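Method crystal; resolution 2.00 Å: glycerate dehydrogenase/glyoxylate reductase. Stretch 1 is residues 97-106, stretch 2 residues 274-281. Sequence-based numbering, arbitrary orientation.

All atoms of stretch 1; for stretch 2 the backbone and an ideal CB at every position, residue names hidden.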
# COMPACT_ATOMS: atom_id res chain seq x y z
N VAL A 97 -12.54 -16.29 -6.72
CA VAL A 97 -12.62 -14.94 -7.27
C VAL A 97 -12.02 -13.75 -6.51
O VAL A 97 -11.43 -12.86 -7.12
CB VAL A 97 -14.10 -14.61 -7.58
CG1 VAL A 97 -14.23 -13.20 -8.13
CG2 VAL A 97 -14.64 -15.63 -8.59
N LEU A 98 -12.16 -13.72 -5.19
CA LEU A 98 -11.65 -12.58 -4.42
C LEU A 98 -10.32 -12.80 -3.71
O LEU A 98 -9.92 -11.97 -2.88
CB LEU A 98 -12.71 -12.13 -3.41
CG LEU A 98 -13.29 -13.19 -2.46
CD1 LEU A 98 -12.22 -13.70 -1.52
CD2 LEU A 98 -14.43 -12.57 -1.67
N THR A 99 -9.62 -13.88 -4.04
CA THR A 99 -8.34 -14.20 -3.40
C THR A 99 -7.26 -13.13 -3.58
O THR A 99 -6.77 -12.57 -2.59
CB THR A 99 -7.80 -15.55 -3.91
OG1 THR A 99 -8.78 -16.57 -3.69
CG2 THR A 99 -6.53 -15.92 -3.17
N GLU A 100 -6.90 -12.86 -4.83
CA GLU A 100 -5.87 -11.88 -5.15
C GLU A 100 -6.18 -10.48 -4.62
O GLU A 100 -5.29 -9.79 -4.13
CB GLU A 100 -5.67 -11.81 -6.66
CG GLU A 100 -5.18 -13.11 -7.27
CD GLU A 100 -3.85 -13.54 -6.70
OE1 GLU A 100 -2.91 -12.72 -6.72
OE2 GLU A 100 -3.74 -14.69 -6.23
N ALA A 101 -7.44 -10.07 -4.74
CA ALA A 101 -7.86 -8.75 -4.29
C ALA A 101 -7.70 -8.60 -2.78
O ALA A 101 -7.22 -7.58 -2.29
CB ALA A 101 -9.33 -8.52 -4.69
N THR A 102 -8.10 -9.63 -2.05
CA THR A 102 -8.00 -9.62 -0.59
C THR A 102 -6.53 -9.63 -0.17
O THR A 102 -6.15 -8.98 0.80
CB THR A 102 -8.70 -10.84 0.02
OG1 THR A 102 -10.04 -10.89 -0.48
CG2 THR A 102 -8.73 -10.74 1.55
N ALA A 103 -5.72 -10.38 -0.91
CA ALA A 103 -4.30 -10.47 -0.62
C ALA A 103 -3.66 -9.11 -0.87
O ALA A 103 -2.78 -8.69 -0.13
CB ALA A 103 -3.64 -11.53 -1.52
N ASP A 104 -4.12 -8.44 -1.93
CA ASP A 104 -3.55 -7.15 -2.29
C ASP A 104 -3.73 -6.13 -1.17
O ASP A 104 -2.83 -5.39 -0.81
CB ASP A 104 -4.25 -6.66 -3.56
CG ASP A 104 -3.65 -7.35 -4.78
OD1 ASP A 104 -2.63 -8.01 -4.62
OD2 ASP A 104 -4.22 -7.23 -5.86
N LEU A 105 -4.97 -6.09 -0.65
CA LEU A 105 -5.27 -5.12 0.40
C LEU A 105 -4.60 -5.48 1.72
O LEU A 105 -4.28 -4.63 2.54
CB LEU A 105 -6.78 -5.04 0.57
CG LEU A 105 -7.18 -3.99 1.61
CD1 LEU A 105 -7.65 -2.68 0.97
CD2 LEU A 105 -8.33 -4.45 2.51
N THR A 106 -4.45 -6.80 1.94
CA THR A 106 -3.68 -7.21 3.11
C THR A 106 -2.30 -6.58 3.07
O THR A 106 -1.83 -5.99 4.03
CB THR A 106 -3.57 -8.74 3.13
OG1 THR A 106 -4.88 -9.31 3.20
CG2 THR A 106 -2.78 -9.19 4.37
N UNK A 274 -7.70 1.52 9.85
CA UNK A 274 -8.95 0.78 9.69
C UNK A 274 -9.63 1.09 8.36
O UNK A 274 -9.94 2.24 8.06
CB UNK A 274 -9.90 1.10 10.84
N UNK A 275 -9.85 0.06 7.55
CA UNK A 275 -10.54 0.25 6.28
C UNK A 275 -11.90 -0.41 6.44
O UNK A 275 -12.04 -1.40 7.15
CB UNK A 275 -9.76 -0.33 5.10
N UNK A 276 -12.93 0.13 5.78
CA UNK A 276 -14.30 -0.40 5.88
C UNK A 276 -14.65 -1.69 5.13
O UNK A 276 -15.55 -1.69 4.29
CB UNK A 276 -15.26 0.69 5.39
N UNK A 277 -13.95 -2.77 5.44
CA UNK A 277 -14.21 -4.07 4.82
C UNK A 277 -14.25 -3.99 3.30
O UNK A 277 -15.25 -4.37 2.67
CB UNK A 277 -15.53 -4.64 5.34
N UNK A 278 -13.16 -3.51 2.72
CA UNK A 278 -13.07 -3.37 1.28
C UNK A 278 -12.06 -4.34 0.68
O UNK A 278 -11.61 -4.17 -0.45
CB UNK A 278 -12.70 -1.93 0.92
N UNK A 279 -11.72 -5.38 1.44
CA UNK A 279 -10.77 -6.37 0.97
C UNK A 279 -10.98 -6.88 -0.45
O UNK A 279 -10.02 -7.01 -1.20
CB UNK A 279 -10.80 -7.56 1.93
N UNK A 280 -12.23 -7.16 -0.82
CA UNK A 280 -12.51 -7.67 -2.16
C UNK A 280 -12.98 -6.58 -3.12
O UNK A 280 -13.44 -6.87 -4.22
CB UNK A 280 -13.57 -8.77 -2.08
N UNK A 281 -12.83 -5.33 -2.71
CA UNK A 281 -13.29 -4.20 -3.51
C UNK A 281 -12.50 -3.82 -4.77
O UNK A 281 -12.21 -2.65 -4.99
CB UNK A 281 -13.33 -2.97 -2.60

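Stretch 1 offers stretch 2 one side of a helix that starts at T99. L98, the N-cap just before the helix, and A101, T102 and L105 within it make the contacts. The surface is mostly apolar, with backbone oxygens and the T102 hydroxyl among the methyl groups. No hydrogen bond crosses between the stretches.

Position 274 has extended backbone angles. Its ideal CB finds nothing of stretch 1 within 5.5 Å, so the helix sets no demand here. The deposited residue is I274, which makes no contact with stretch 1.

Position 275 is also extended, and its CA-to-CB bond points toward stretch 1. The ideal CB lies 5.1 Å from L105 CD2. That gap leaves room for a small or medium side chain, such as serine, threonine, valine or alanine. The deposited residue is T275. Its chi1 is p, and OG1 sits 4.1 Å from L105 CD2. This is packing against a methyl group; the hydroxyl finds its hydrogen bond elsewhere in the structure.

Position 276 has a phi of -75°, which proline could adopt, as could most other residues. Stretch 1 is out of reach. The residue is P276.

Position 277 has positive phi and psi, 51° and 57°. Glycine, asparagine or aspartate would be the usual guesses for this left-handed conformation. CA-to-CB points away from stretch 1, so the helix does not choose. The residue is H277. The end of its side chain comes nearer than its CB but still makes no contact.

Position 278 begins a type I turn that ends at 281. CA-to-CB points sideways, and the ideal CB is 5.1 Å from L105 CD1. An apolar side chain such as leucine, isoleucine, valine or methionine could cover that methyl. The deposited residue is I278, with CG1 4.0 Å from L105 CD1.

Position 279 comes closest to the helix, with its CA 4.5 Å from the CA of T102. The ideal CB would lie 3.8 Å from T102 CG2 and 4.0 Å from L105 CD2. A CB would fit in contact with both methyls, and a gamma atom would have to turn away from them. Phi and psi, -46° and -43°, do not require glycine, so glycine, alanine or serine would suit. The residue is G279. Its CA packs 3.5 Å from L105 CD2. G279 O lies 3.4 Å from T102 CA in a CA-H...O contact. It is also 3.1 Å from A101 O, but both atoms are acceptors and cannot bond.

Position 280 points its CB sideways. The ideal CB is 3.7 Å from L98 CB and 4.4 Å from T102 OG1. A small residue such as alanine, serine or cysteine suits this setting. The residue is S280, whose CB packs against L98 CB. T102 OG1 does not bond to S280; it donates a hydrogen bond to L98 O at 2.6 Å. S280 OG is hydrogen-bonded elsewhere in the structure.

Position 281 closes the turn, its N hydrogen-bonded to the O of 278 at 2.8 Å. Its ideal CB meets nothing of stretch 1. The residue is A281.

Stretch 2 (274-281) ITPHIGSA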
# COMPACT_ATOMS: atom_id res chain seq x y z
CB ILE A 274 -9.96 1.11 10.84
CG1 ILE A 274 -9.46 0.54 12.18
CG2 ILE A 274 -11.31 0.49 10.55
CD1 ILE A 274 -7.99 0.86 12.49
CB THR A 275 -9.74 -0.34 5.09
OG1 THR A 275 -9.33 -1.68 5.38
CG2 THR A 275 -8.51 0.51 4.81
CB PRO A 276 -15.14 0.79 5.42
CG PRO A 276 -14.29 1.37 4.33
CD PRO A 276 -12.89 1.32 4.91
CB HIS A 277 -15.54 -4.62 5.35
CG HIS A 277 -15.66 -6.11 5.25
ND1 HIS A 277 -16.79 -6.80 5.65
CD2 HIS A 277 -14.80 -7.04 4.78
CE1 HIS A 277 -16.63 -8.08 5.41
NE2 HIS A 277 -15.43 -8.26 4.88
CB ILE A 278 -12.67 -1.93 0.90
CG1 ILE A 278 -11.40 -1.52 1.67
CG2 ILE A 278 -13.82 -0.99 1.22
CD1 ILE A 278 -10.92 -0.10 1.38
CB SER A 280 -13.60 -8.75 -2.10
OG SER A 280 -14.84 -8.19 -1.69
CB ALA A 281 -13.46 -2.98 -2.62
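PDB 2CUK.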